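Local coordinates for protein alpha-L-rhamnosidase (Streptomyces avermitilis, PDB 3W5M) that hydrolyses terminal non-reducing alpha-L-rhamnose residues, releasing L-rhamnose from citrus flavonoids and gum arabic and cleaving both alpha-1,6 and alpha-1,2 linkages, at residues W29-A34 and P985-A990; F309-K314 and T411-T416; V316-L321 and E404-D409; P755-A760 and K806-T811; D810-Y815 and D834-L839. One frame throughout, in Å; residues are numbered along the deposited sequence.

Interaction 1. Residues W29-A34 and P985-A990; sequences WPMASA and PPNTTA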
# COMPACT_ATOMS: atom_id res chain seq x y z
N TRP A 29 7.49 10.36 26.26
CA TRP A 29 7.86 9.55 27.45
C TRP A 29 6.64 8.98 28.18
O TRP A 29 6.16 9.54 29.17
CB TRP A 29 8.83 10.30 28.39
CG TRP A 29 8.47 11.74 28.71
CD1 TRP A 29 7.68 12.18 29.74
CD2 TRP A 29 8.91 12.91 28.02
NE1 TRP A 29 7.59 13.56 29.71
CE2 TRP A 29 8.34 14.03 28.67
CE3 TRP A 29 9.72 13.13 26.90
CZ2 TRP A 29 8.56 15.34 28.26
CZ3 TRP A 29 9.98 14.44 26.50
CH2 TRP A 29 9.38 15.53 27.17
N PRO A 30 6.13 7.83 27.70
CA PRO A 30 5.11 7.14 28.49
C PRO A 30 5.67 6.90 29.91
O PRO A 30 6.88 6.67 30.08
CB PRO A 30 4.94 5.80 27.75
CG PRO A 30 5.56 5.98 26.39
CD PRO A 30 6.61 7.04 26.56
N MET A 31 4.82 7.01 30.91
CA MET A 31 5.27 6.77 32.28
C MET A 31 4.47 5.64 32.93
O MET A 31 3.35 5.36 32.51
CB MET A 31 5.15 8.05 33.11
CG MET A 31 6.17 9.14 32.75
SD MET A 31 5.53 10.78 33.21
CE MET A 31 4.33 11.06 31.90
N ALA A 32 5.05 4.99 33.93
CA ALA A 32 4.36 3.91 34.65
C ALA A 32 4.41 4.17 36.14
O ALA A 32 5.40 4.69 36.64
CB ALA A 32 4.97 2.56 34.32
N SER A 33 3.34 3.83 36.84
CA SER A 33 3.31 3.99 38.30
C SER A 33 2.32 3.01 38.86
O SER A 33 1.19 2.94 38.37
CB SER A 33 2.88 5.41 38.69
OG SER A 33 2.44 5.50 40.05
N ALA A 34 2.72 2.29 39.91
CA ALA A 34 1.80 1.41 40.65
C ALA A 34 0.75 2.20 41.47
O ALA A 34 -0.33 1.68 41.77
CB ALA A 34 2.58 0.44 41.54
N PRO A 985 -3.23 5.24 31.95
CA PRO A 985 -1.82 5.57 32.21
C PRO A 985 -1.57 6.91 32.91
O PRO A 985 -2.35 7.87 32.77
CB PRO A 985 -1.19 5.60 30.79
CG PRO A 985 -2.33 5.75 29.86
CD PRO A 985 -3.54 5.17 30.51
N PRO A 986 -0.46 6.99 33.65
CA PRO A 986 -0.07 8.25 34.30
C PRO A 986 -0.09 9.43 33.32
O PRO A 986 0.23 9.26 32.13
CB PRO A 986 1.34 7.95 34.77
CG PRO A 986 1.34 6.49 35.03
CD PRO A 986 0.47 5.90 33.96
N ASN A 987 -0.51 10.59 33.82
CA ASN A 987 -0.61 11.82 33.04
C ASN A 987 -1.81 11.84 32.11
O ASN A 987 -1.89 12.66 31.19
CB ASN A 987 0.72 12.18 32.29
CG ASN A 987 0.91 13.68 32.14
OD1 ASN A 987 0.54 14.43 33.04
ND2 ASN A 987 1.43 14.12 31.01
N THR A 988 -2.75 10.93 32.33
CA THR A 988 -4.04 10.98 31.63
C THR A 988 -5.13 10.78 32.68
O THR A 988 -4.83 10.39 33.82
CB THR A 988 -4.16 9.93 30.47
OG1 THR A 988 -4.45 8.64 30.99
CG2 THR A 988 -2.89 9.87 29.64
N THR A 989 -6.37 11.08 32.32
CA THR A 989 -7.51 10.82 33.20
C THR A 989 -8.58 10.07 32.42
O THR A 989 -8.45 9.87 31.20
CB THR A 989 -8.14 12.13 33.70
OG1 THR A 989 -8.58 12.88 32.56
CG2 THR A 989 -7.16 12.95 34.55
N ALA A 990 -9.63 9.64 33.11
CA ALA A 990 -10.73 8.94 32.46
C ALA A 990 -12.07 9.40 32.98
O ALA A 990 -12.18 9.85 34.13
CB ALA A 990 -10.58 7.45 32.65
O HOH W 1 2.19 8.13 30.44
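P986 lies with its ring against the backbone of M31 to S33, and its atoms can be followed round the ring. CB, the start, meets M31 CB at 4.2 Å. CG sits 3.4 Å from M31 O and also packs on the S33 side, where it is 3.8 Å from S33 N. CD closes the ring and comes nearer still to the same carbonyl, 3.3 Å from M31 O. Beyond the ring, M31 bends at chi3 (-76°), which carries CE to N987 CB at 3.8 Å. No direct hydrogen bond joins the segments; a water accepts from M31 N and donates to P986 O instead. An alanine at P986 would probably open a gap beside the M31 carbonyl and S33, and leave the first corner of the turn freer to rotate. N987 directs its amide to D68, S70 and Q40, all on the side of the N-terminal domain. Behind the contact, T988 OG1 bonds a lone pair of P985 O at 2.9 Å. P985 to T988 form a type II beta turn leading into strand 989-995; its tip joins the C-terminal beta-sandwich to strand 26-32 of the N-terminal immunoglobulin-like domain.

Interaction 2. Residues F309-K314 and T411-T416; sequences FRLPHK and TSERIT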
# COMPACT_ATOMS: atom_id res chain seq x y z
N PHE A 309 35.88 -2.59 -4.06
CA PHE A 309 36.73 -1.52 -3.55
C PHE A 309 37.54 -2.04 -2.37
O PHE A 309 37.19 -3.04 -1.73
CB PHE A 309 35.89 -0.29 -3.14
CG PHE A 309 34.79 -0.61 -2.16
CD1 PHE A 309 33.59 -1.20 -2.59
CD2 PHE A 309 34.96 -0.38 -0.80
CE1 PHE A 309 32.61 -1.52 -1.68
CE2 PHE A 309 33.97 -0.69 0.12
CZ PHE A 309 32.79 -1.27 -0.32
N ARG A 310 38.63 -1.33 -2.08
CA ARG A 310 39.54 -1.67 -1.01
C ARG A 310 39.36 -0.66 0.13
O ARG A 310 39.23 0.55 -0.12
CB ARG A 310 40.97 -1.65 -1.58
CG ARG A 310 42.07 -2.25 -0.71
CD ARG A 310 43.42 -1.65 -1.09
NE ARG A 310 44.56 -2.39 -0.55
CZ ARG A 310 45.83 -1.95 -0.54
NH1 ARG A 310 46.14 -0.75 -1.03
NH2 ARG A 310 46.79 -2.71 -0.02
N LEU A 311 39.30 -1.14 1.36
CA LEU A 311 39.28 -0.29 2.53
C LEU A 311 40.59 -0.47 3.32
O LEU A 311 41.24 -1.51 3.18
CB LEU A 311 38.07 -0.62 3.42
CG LEU A 311 36.67 -0.36 2.84
CD1 LEU A 311 35.60 -0.74 3.85
CD2 LEU A 311 36.56 1.09 2.39
N PRO A 312 40.97 0.52 4.15
CA PRO A 312 42.22 0.34 4.91
C PRO A 312 42.11 -0.69 6.03
O PRO A 312 41.01 -0.97 6.49
CB PRO A 312 42.48 1.74 5.49
CG PRO A 312 41.12 2.35 5.60
CD PRO A 312 40.37 1.85 4.40
N HIS A 313 43.25 -1.23 6.46
CA HIS A 313 43.30 -2.09 7.65
C HIS A 313 43.40 -1.23 8.91
O HIS A 313 44.48 -1.11 9.51
CB HIS A 313 44.48 -3.08 7.59
CG HIS A 313 44.41 -4.02 6.42
ND1 HIS A 313 44.04 -5.34 6.56
CD2 HIS A 313 44.64 -3.82 5.10
CE1 HIS A 313 44.06 -5.92 5.37
NE2 HIS A 313 44.42 -5.02 4.47
N LYS A 314 42.28 -0.63 9.28
CA LYS A 314 42.17 0.16 10.50
C LYS A 314 40.89 -0.24 11.16
O LYS A 314 39.97 -0.72 10.50
CB LYS A 314 42.00 1.65 10.18
CG LYS A 314 43.19 2.35 9.57
CD LYS A 314 42.80 3.80 9.38
CE LYS A 314 43.76 4.48 8.44
NZ LYS A 314 43.36 5.90 8.23
N THR A 411 39.53 9.21 10.61
CA THR A 411 39.50 9.26 9.14
C THR A 411 38.24 8.56 8.61
O THR A 411 37.52 7.89 9.36
CB THR A 411 40.72 8.60 8.47
OG1 THR A 411 40.76 7.19 8.81
CG2 THR A 411 42.02 9.29 8.90
N SER A 412 37.97 8.74 7.33
CA SER A 412 36.81 8.07 6.71
C SER A 412 36.98 7.82 5.23
O SER A 412 37.87 8.35 4.56
CB SER A 412 35.53 8.87 7.01
OG SER A 412 35.61 10.12 6.42
N GLU A 413 36.11 6.95 4.70
CA GLU A 413 36.12 6.62 3.29
C GLU A 413 34.68 6.72 2.85
O GLU A 413 33.76 6.37 3.60
CB GLU A 413 36.63 5.19 3.06
CG GLU A 413 38.07 4.93 3.51
CD GLU A 413 39.11 5.74 2.73
OE1 GLU A 413 38.81 6.22 1.62
OE2 GLU A 413 40.25 5.89 3.24
N ARG A 414 34.48 7.21 1.63
CA ARG A 414 33.15 7.23 1.04
C ARG A 414 33.17 6.48 -0.30
O ARG A 414 33.96 6.79 -1.20
CB ARG A 414 32.68 8.69 0.86
CG ARG A 414 31.22 8.79 0.48
CD ARG A 414 30.84 10.24 0.21
NE ARG A 414 30.86 11.02 1.45
CZ ARG A 414 30.35 12.24 1.58
NH1 ARG A 414 29.76 12.83 0.55
NH2 ARG A 414 30.44 12.86 2.73
N ILE A 415 32.30 5.47 -0.43
CA ILE A 415 32.20 4.69 -1.65
C ILE A 415 30.81 5.01 -2.21
O ILE A 415 29.84 5.01 -1.47
CB ILE A 415 32.34 3.17 -1.36
CG1 ILE A 415 33.65 2.86 -0.61
CG2 ILE A 415 32.17 2.35 -2.63
CD1 ILE A 415 34.92 3.19 -1.39
N THR A 416 30.73 5.36 -3.49
CA THR A 416 29.43 5.72 -4.06
C THR A 416 29.14 5.03 -5.38
O THR A 416 30.05 4.58 -6.09
CB THR A 416 29.32 7.25 -4.31
OG1 THR A 416 30.34 7.64 -5.22
CG2 THR A 416 29.46 8.06 -3.02
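F309 offers a ring face to I415 from a crowded position, its CG between the backbone N and the carbonyl carbon (chi1 54°). I415 CG1 stands 3.9 Å from the centroid of the F309 ring, 27° off the normal, a CH-pi contact shifted toward the rim; the same CG1 is 3.5 Å from F309 CD2. Of its two methyls, CD1 shares F309 CD2 with CG1, at 3.6 Å, and CG2 lies 3.8 Å from F309 CD1. Further along, L311 and E413 slide past each other in opposite directions, L311 CD2 touching E413 CB at 4.2 Å. P312 and E413 then meet tip to tip, P312 CD being 3.9 Å from E413 CG. At the far end K314 crosses T411 at about a right angle, and NZ bonds T411 OG1 at 3.0 Å. D409 completes this polar corner with a salt bridge to the lysine and a hydrogen bond to the threonine. Strands 303-311 and 412-416 belong to different sheets of this beta domain. No backbone bond links them: carbon contacts, including the aliphatic part of E413, hold the sheets together, and the one hydrogen bond across, K314 to T411, lies at the exposed end, shared with D409.

Interaction 3. Residues V316-L321 and E404-D409; sequences VSRARL and EVEYAD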
# COMPACT_ATOMS: atom_id res chain seq x y z
N VAL A 316 37.34 0.05 12.42
CA VAL A 316 36.11 0.75 12.01
C VAL A 316 35.35 1.17 13.25
O VAL A 316 35.13 0.37 14.16
CB VAL A 316 35.21 -0.17 11.14
CG1 VAL A 316 33.87 0.49 10.84
CG2 VAL A 316 35.94 -0.56 9.86
N SER A 317 34.98 2.45 13.30
CA SER A 317 34.12 2.91 14.37
C SER A 317 32.65 2.85 13.97
O SER A 317 31.79 2.67 14.83
CB SER A 317 34.52 4.33 14.83
OG SER A 317 34.46 5.25 13.75
N ARG A 318 32.36 2.99 12.66
CA ARG A 318 30.95 3.03 12.21
C ARG A 318 30.87 2.93 10.70
O ARG A 318 31.76 3.42 10.00
CB ARG A 318 30.35 4.37 12.66
CG ARG A 318 28.86 4.51 12.55
CD ARG A 318 28.47 5.92 12.97
NE ARG A 318 28.65 6.88 11.88
CZ ARG A 318 28.09 8.09 11.88
NH1 ARG A 318 27.33 8.48 12.90
NH2 ARG A 318 28.29 8.92 10.85
N ALA A 319 29.84 2.29 10.16
CA ALA A 319 29.60 2.37 8.71
C ALA A 319 28.10 2.47 8.48
O ALA A 319 27.31 1.83 9.20
CB ALA A 319 30.20 1.19 7.94
N ARG A 320 27.72 3.29 7.49
CA ARG A 320 26.32 3.51 7.15
C ARG A 320 26.18 3.40 5.66
O ARG A 320 27.09 3.82 4.90
CB ARG A 320 25.88 4.93 7.55
CG ARG A 320 25.96 5.22 9.04
CD ARG A 320 24.92 4.39 9.80
NE ARG A 320 24.91 4.68 11.24
CZ ARG A 320 25.47 3.90 12.16
NH1 ARG A 320 26.09 2.78 11.80
NH2 ARG A 320 25.40 4.23 13.44
N LEU A 321 25.09 2.79 5.21
CA LEU A 321 24.75 2.86 3.80
C LEU A 321 23.46 3.68 3.70
O LEU A 321 22.48 3.36 4.35
CB LEU A 321 24.52 1.46 3.19
CG LEU A 321 24.08 1.40 1.72
CD1 LEU A 321 25.23 1.78 0.81
CD2 LEU A 321 23.54 0.03 1.32
N GLU A 404 29.40 5.11 3.78
CA GLU A 404 30.33 5.93 4.57
C GLU A 404 30.91 5.11 5.69
O GLU A 404 30.19 4.59 6.52
CB GLU A 404 29.60 7.13 5.13
CG GLU A 404 29.07 7.99 3.99
CD GLU A 404 28.44 9.28 4.47
OE1 GLU A 404 28.50 9.57 5.70
OE2 GLU A 404 27.89 10.01 3.60
N VAL A 405 32.22 4.98 5.69
CA VAL A 405 32.91 4.25 6.76
C VAL A 405 33.77 5.23 7.55
O VAL A 405 34.60 5.93 6.95
CB VAL A 405 33.83 3.18 6.17
CG1 VAL A 405 34.32 2.26 7.29
CG2 VAL A 405 33.10 2.40 5.07
N GLU A 406 33.57 5.28 8.86
CA GLU A 406 34.37 6.12 9.78
C GLU A 406 35.32 5.20 10.52
O GLU A 406 34.93 4.12 10.94
CB GLU A 406 33.51 6.80 10.83
CG GLU A 406 32.18 7.36 10.35
CD GLU A 406 32.23 8.81 9.88
OE1 GLU A 406 33.28 9.26 9.35
OE2 GLU A 406 31.19 9.50 10.02
N TYR A 407 36.54 5.68 10.73
CA TYR A 407 37.57 4.90 11.41
C TYR A 407 37.90 5.53 12.77
O TYR A 407 37.68 6.73 12.98
CB TYR A 407 38.79 4.78 10.48
CG TYR A 407 38.50 3.88 9.30
CD1 TYR A 407 38.50 2.48 9.45
CD2 TYR A 407 38.21 4.41 8.04
CE1 TYR A 407 38.22 1.65 8.38
CE2 TYR A 407 37.94 3.58 6.96
CZ TYR A 407 37.95 2.19 7.15
OH TYR A 407 37.68 1.33 6.10
N ALA A 408 38.38 4.70 13.71
CA ALA A 408 38.63 5.12 15.07
C ALA A 408 39.68 6.23 15.13
O ALA A 408 39.64 7.03 16.05
CB ALA A 408 39.02 3.94 15.99
N ASP A 409 40.58 6.31 14.16
CA ASP A 409 41.55 7.42 14.10
C ASP A 409 40.96 8.75 13.58
O ASP A 409 41.70 9.72 13.39
CB ASP A 409 42.81 7.05 13.29
CG ASP A 409 42.53 6.86 11.81
OD1 ASP A 409 41.36 6.97 11.38
OD2 ASP A 409 43.49 6.62 11.04
O HOH W 2 29.34 6.23 8.89
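V316 splits its two methyls between two residues of the opposite strand: CG2 lies 3.5 Å from Y407 CE1, while CG1 reaches V405 CG1 at 4.0 Å. At S317 the chain turns to helix-like backbone angles (psi -29°), and its N bonds E406 O at 2.9 Å. S317 OG adds a weak bond to the same oxygen. R318 N follows at 3.3 Å from E406 O; the two amides share this acceptor and reach it from the same face of its plane. R318 O in turn receives E406 N at 2.8 Å. The R318 side chain lies beside E406, pointing the same way; its chain bends at chi3 (82°), and NH2 makes a salt bridge to E406 OE2 at 3.1 Å, with the flat groups 39° apart. NE reaches E404 O through a water, and NH1 goes to R83 O. A319 packs as a non-hydrogen-bonded pair with V405, its CA 3.2 Å from E404 O in a CA-H...O contact. R320 exchanges two backbone bonds with E404, R320 N lying 3.0 Å from E404 O, while its guanidinium turns away to E109. S317 and R318 opposite E406 form a classic beta bulge, set in the antiparallel pair 316-326 and 398-407.

Interaction 4. Residues P755-A760 and K806-T811; sequences PKDVIA and KVKGDT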
# COMPACT_ATOMS: atom_id res chain seq x y z
N PRO A 755 -28.91 10.97 -3.28
CA PRO A 755 -28.62 12.05 -4.21
C PRO A 755 -27.24 12.67 -3.94
O PRO A 755 -26.92 13.02 -2.80
CB PRO A 755 -29.73 13.08 -3.94
CG PRO A 755 -30.85 12.26 -3.41
CD PRO A 755 -30.24 11.13 -2.64
N LYS A 756 -26.44 12.79 -4.98
CA LYS A 756 -25.05 13.22 -4.86
C LYS A 756 -24.89 14.68 -4.42
O LYS A 756 -23.87 15.03 -3.85
CB LYS A 756 -24.27 12.92 -6.15
CG LYS A 756 -24.18 11.43 -6.45
CD LYS A 756 -23.67 11.17 -7.85
CE LYS A 756 -23.39 9.69 -8.04
NZ LYS A 756 -22.80 9.48 -9.39
N ASP A 757 -25.89 15.54 -4.69
CA ASP A 757 -25.83 16.93 -4.21
C ASP A 757 -26.03 17.05 -2.69
O ASP A 757 -25.41 17.89 -2.06
CB ASP A 757 -26.79 17.87 -4.97
CG ASP A 757 -28.24 17.40 -4.95
OD1 ASP A 757 -28.50 16.17 -4.95
OD2 ASP A 757 -29.14 18.27 -4.98
N VAL A 758 -26.86 16.19 -2.10
CA VAL A 758 -26.98 16.08 -0.64
C VAL A 758 -25.62 15.67 -0.05
O VAL A 758 -25.12 16.27 0.90
CB VAL A 758 -28.06 15.06 -0.24
CG1 VAL A 758 -28.12 14.84 1.27
CG2 VAL A 758 -29.43 15.49 -0.75
N ILE A 759 -25.02 14.65 -0.65
CA ILE A 759 -23.70 14.17 -0.22
C ILE A 759 -22.64 15.25 -0.33
O ILE A 759 -21.89 15.50 0.63
CB ILE A 759 -23.21 12.97 -1.05
CG1 ILE A 759 -24.11 11.73 -0.88
CG2 ILE A 759 -21.73 12.69 -0.77
CD1 ILE A 759 -24.36 11.26 0.54
N ALA A 760 -22.55 15.88 -1.49
CA ALA A 760 -21.52 16.86 -1.75
C ALA A 760 -21.65 18.08 -0.87
O ALA A 760 -20.66 18.59 -0.36
CB ALA A 760 -21.51 17.26 -3.22
N LYS A 806 -37.58 14.88 7.24
CA LYS A 806 -37.21 14.02 6.13
C LYS A 806 -36.09 14.68 5.33
O LYS A 806 -36.12 15.87 5.06
CB LYS A 806 -38.41 13.69 5.23
CG LYS A 806 -38.96 12.29 5.44
CD LYS A 806 -39.81 12.18 6.70
CE LYS A 806 -40.22 10.74 6.98
NZ LYS A 806 -40.84 10.08 5.80
N VAL A 807 -35.09 13.89 4.98
CA VAL A 807 -34.01 14.40 4.17
C VAL A 807 -34.17 13.84 2.76
O VAL A 807 -34.57 12.69 2.58
CB VAL A 807 -32.63 14.05 4.78
CG1 VAL A 807 -31.52 14.66 3.95
CG2 VAL A 807 -32.57 14.53 6.24
N LYS A 808 -33.88 14.69 1.79
CA LYS A 808 -33.93 14.36 0.36
C LYS A 808 -33.23 13.03 0.05
O LYS A 808 -32.05 12.83 0.39
CB LYS A 808 -33.31 15.50 -0.44
CG LYS A 808 -33.34 15.30 -1.94
CD LYS A 808 -32.77 16.53 -2.63
CE LYS A 808 -32.54 16.29 -4.12
NZ LYS A 808 -32.01 17.53 -4.77
N GLY A 809 -34.00 12.12 -0.54
CA GLY A 809 -33.50 10.86 -1.00
C GLY A 809 -34.01 9.79 -0.08
O GLY A 809 -34.12 8.63 -0.48
N ASP A 810 -34.31 10.19 1.16
CA ASP A 810 -34.91 9.31 2.14
C ASP A 810 -34.17 7.97 2.21
O ASP A 810 -34.79 6.91 2.37
CB ASP A 810 -36.42 9.14 1.83
CG ASP A 810 -37.22 8.60 3.01
OD1 ASP A 810 -36.93 8.97 4.16
OD2 ASP A 810 -38.15 7.79 2.78
N THR A 811 -32.84 8.03 2.13
CA THR A 811 -31.99 6.85 2.24
C THR A 811 -31.43 6.71 3.64
O THR A 811 -31.38 7.68 4.39
CB THR A 811 -30.83 6.88 1.22
OG1 THR A 811 -30.03 8.04 1.43
CG2 THR A 811 -31.36 6.90 -0.21
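K808 lies stretched past the first turn of helix 756-777, in the (alpha/alpha)6-barrel domain, and crosses D757 at about a right angle. Its CG is anti to the backbone N (chi1 -178°) and the chain stays extended, ending at the carboxylate. NZ bonds D757 OD2 at 3.0 Å on the syn lone pair, a hydrogen bond within a salt bridge. D757 CG stands between its own backbone N and carbonyl carbon (chi1 55°), which places it where the lysine ends. An alanine at D757 would probably leave the lysine ammonium without this mate and its tip freer to turn. V758 meets the lysine shaft obliquely, CG2 lying 3.9 Å from K808 CB, and its other methyl, CG1, packs on V807 CG1 at 4.3 Å. Y800 of helix 783-800 also touches D757, V758 and K808. P755, at the N-cap position, sets its ring against K808 and G809: CG is 4.2 Å from K808 CG, and CD is 3.7 Å from G809 CA. V807 to D810 form a type II beta turn, closed by D810 N on V807 O at 2.9 Å. Its third residue, G809, has a positive phi (108°), and a beta carbon there would lie only 2.4 Å from P755 CD.

Interaction 5. Residues D810-Y815 and D834-L839; sequences DTQSAY and DRLVAL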
# COMPACT_ATOMS: atom_id res chain seq x y z
N ASP A 810 -34.31 10.19 1.16
CA ASP A 810 -34.91 9.31 2.14
C ASP A 810 -34.17 7.97 2.21
O ASP A 810 -34.79 6.91 2.37
CB ASP A 810 -36.42 9.14 1.83
CG ASP A 810 -37.22 8.60 3.01
OD1 ASP A 810 -36.93 8.97 4.16
OD2 ASP A 810 -38.15 7.79 2.78
N THR A 811 -32.84 8.03 2.13
CA THR A 811 -31.99 6.85 2.24
C THR A 811 -31.43 6.71 3.64
O THR A 811 -31.38 7.68 4.39
CB THR A 811 -30.83 6.88 1.22
OG1 THR A 811 -30.03 8.04 1.43
CG2 THR A 811 -31.36 6.90 -0.21
N GLN A 812 -30.99 5.50 4.00
CA GLN A 812 -30.33 5.28 5.28
C GLN A 812 -29.13 6.24 5.40
O GLN A 812 -28.97 6.93 6.42
CB GLN A 812 -29.89 3.81 5.43
CG GLN A 812 -31.04 2.83 5.62
CD GLN A 812 -30.57 1.44 6.04
OE1 GLN A 812 -29.44 1.27 6.47
NE2 GLN A 812 -31.45 0.45 5.90
N SER A 813 -28.32 6.33 4.34
CA SER A 813 -27.13 7.19 4.32
C SER A 813 -27.44 8.68 4.40
O SER A 813 -26.69 9.41 5.03
CB SER A 813 -26.25 6.91 3.10
OG SER A 813 -25.56 5.71 3.33
N ALA A 814 -28.56 9.10 3.80
CA ALA A 814 -29.04 10.49 3.91
C ALA A 814 -29.24 10.92 5.36
O ALA A 814 -28.89 12.05 5.72
CB ALA A 814 -30.33 10.70 3.12
N TYR A 815 -29.75 10.03 6.20
CA TYR A 815 -29.96 10.35 7.60
C TYR A 815 -28.68 10.20 8.40
O TYR A 815 -28.34 11.05 9.21
CB TYR A 815 -31.07 9.51 8.19
CG TYR A 815 -32.37 9.85 7.51
CD1 TYR A 815 -32.91 11.14 7.63
CD2 TYR A 815 -33.05 8.92 6.73
CE1 TYR A 815 -34.10 11.47 7.01
CE2 TYR A 815 -34.24 9.24 6.09
CZ TYR A 815 -34.75 10.52 6.23
OH TYR A 815 -35.93 10.85 5.60
N ASP A 834 -35.55 8.62 14.09
CA ASP A 834 -36.71 7.73 14.07
C ASP A 834 -36.92 7.14 12.66
O ASP A 834 -37.20 5.94 12.52
CB ASP A 834 -38.00 8.48 14.49
CG ASP A 834 -38.15 8.61 16.03
OD1 ASP A 834 -37.48 7.89 16.80
OD2 ASP A 834 -38.99 9.45 16.47
N ARG A 835 -36.82 8.00 11.65
CA ARG A 835 -36.94 7.65 10.24
C ARG A 835 -35.83 6.69 9.77
O ARG A 835 -36.07 5.83 8.93
CB ARG A 835 -36.95 8.93 9.39
CG ARG A 835 -37.20 8.71 7.90
CD ARG A 835 -38.42 7.84 7.67
NE ARG A 835 -38.70 7.58 6.25
CZ ARG A 835 -39.47 6.58 5.82
NH1 ARG A 835 -40.03 5.74 6.68
NH2 ARG A 835 -39.67 6.40 4.53
N LEU A 836 -34.63 6.84 10.32
CA LEU A 836 -33.51 5.97 10.01
C LEU A 836 -33.81 4.57 10.49
O LEU A 836 -33.66 3.59 9.73
CB LEU A 836 -32.22 6.48 10.67
CG LEU A 836 -30.97 5.61 10.55
CD1 LEU A 836 -30.55 5.40 9.08
CD2 LEU A 836 -29.87 6.26 11.38
N VAL A 837 -34.22 4.48 11.74
CA VAL A 837 -34.59 3.23 12.37
C VAL A 837 -35.74 2.57 11.60
O VAL A 837 -35.77 1.34 11.47
CB VAL A 837 -34.97 3.44 13.84
CG1 VAL A 837 -35.48 2.15 14.47
CG2 VAL A 837 -33.75 3.93 14.63
N ALA A 838 -36.65 3.39 11.10
CA ALA A 838 -37.81 2.90 10.35
C ALA A 838 -37.36 2.24 9.05
O ALA A 838 -37.89 1.18 8.68
CB ALA A 838 -38.79 4.04 10.07
N LEU A 839 -36.39 2.87 8.38
CA LEU A 839 -35.83 2.34 7.12
C LEU A 839 -35.06 1.04 7.33
O LEU A 839 -35.13 0.14 6.49
CB LEU A 839 -34.97 3.38 6.40
CG LEU A 839 -35.60 4.69 5.93
CD1 LEU A 839 -34.52 5.64 5.47
CD2 LEU A 839 -36.59 4.48 4.79
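R835 grips the D810 carboxylate side-on with two nitrogens, one to each oxygen. NE bonds D810 OD1 at 3.1 Å and NH2 bonds D810 OD2 at 2.7 Å, both on syn lone pairs, the two planes being only 16° apart. D810 CG, anti to its backbone N (chi1 -163°), is thereby placed before R835. On the anti side of the same OD1, Y815 OH donates at 2.6 Å, so this oxygen serves two donors and the carboxylate is held against rotation. Y815 OH also takes V807 N, and K806 NZ lies close to R835 NE; the D810 charge would probably ease the repulsion between these like charges.

The hydrogen bonds tie the loop before helix 812-820 to helix 829-842, consecutive helices of the (alpha/alpha)6 barrel. T811 is the N-cap of the first, its OG1 accepting from A814 N at 3.0 Å and also paired with T754. The Q812 amide goes to S848 and H846.

Aromatic contacts involve the Y815 ring and the R835 stem. R835 CB stands over one face, offset toward the rim, and R835 CG lies 3.5 Å from Y815 CZ; the ring and guanidinium planes are 74° apart. L839 CD1 comes to the ring edge, 3.7 Å from Y815 CE2, while its other methyl, CD2, sits over the centre of the R835 guanidinium.

Apolar packing adds Y815 CB on L836 CB at 4.1 Å. Q812 and L839 slide past each other in opposite directions, CG to CB. L836 CD1 sets a methyl against a backbone carbonyl, 3.5 Å from Q812 O.

In the fold
Interaction 1 joins the N-terminal immunoglobulin-like domain to the C-terminal domain; the other four are nested inside the loop it closes, 40 to 48 Å away between centres. Interaction 3 is nested within interaction 2, and both close before interaction 4 opens. Interactions 2 and 3, centres about 8 Å apart, hold strands and sheets within one beta domain: strands 398-407 and 412-416 are neighbours in one sheet, with E413 N probably hydrogen-bonded to V405 O. Interactions 4 and 5 share D810 and T811, centres about 11 Å apart, and join helices and a loop of the barrel. The two pairs sit on opposite sides of the chain's centre, 64 to 71 Å apart between centres. All five lie away from the annotated sites.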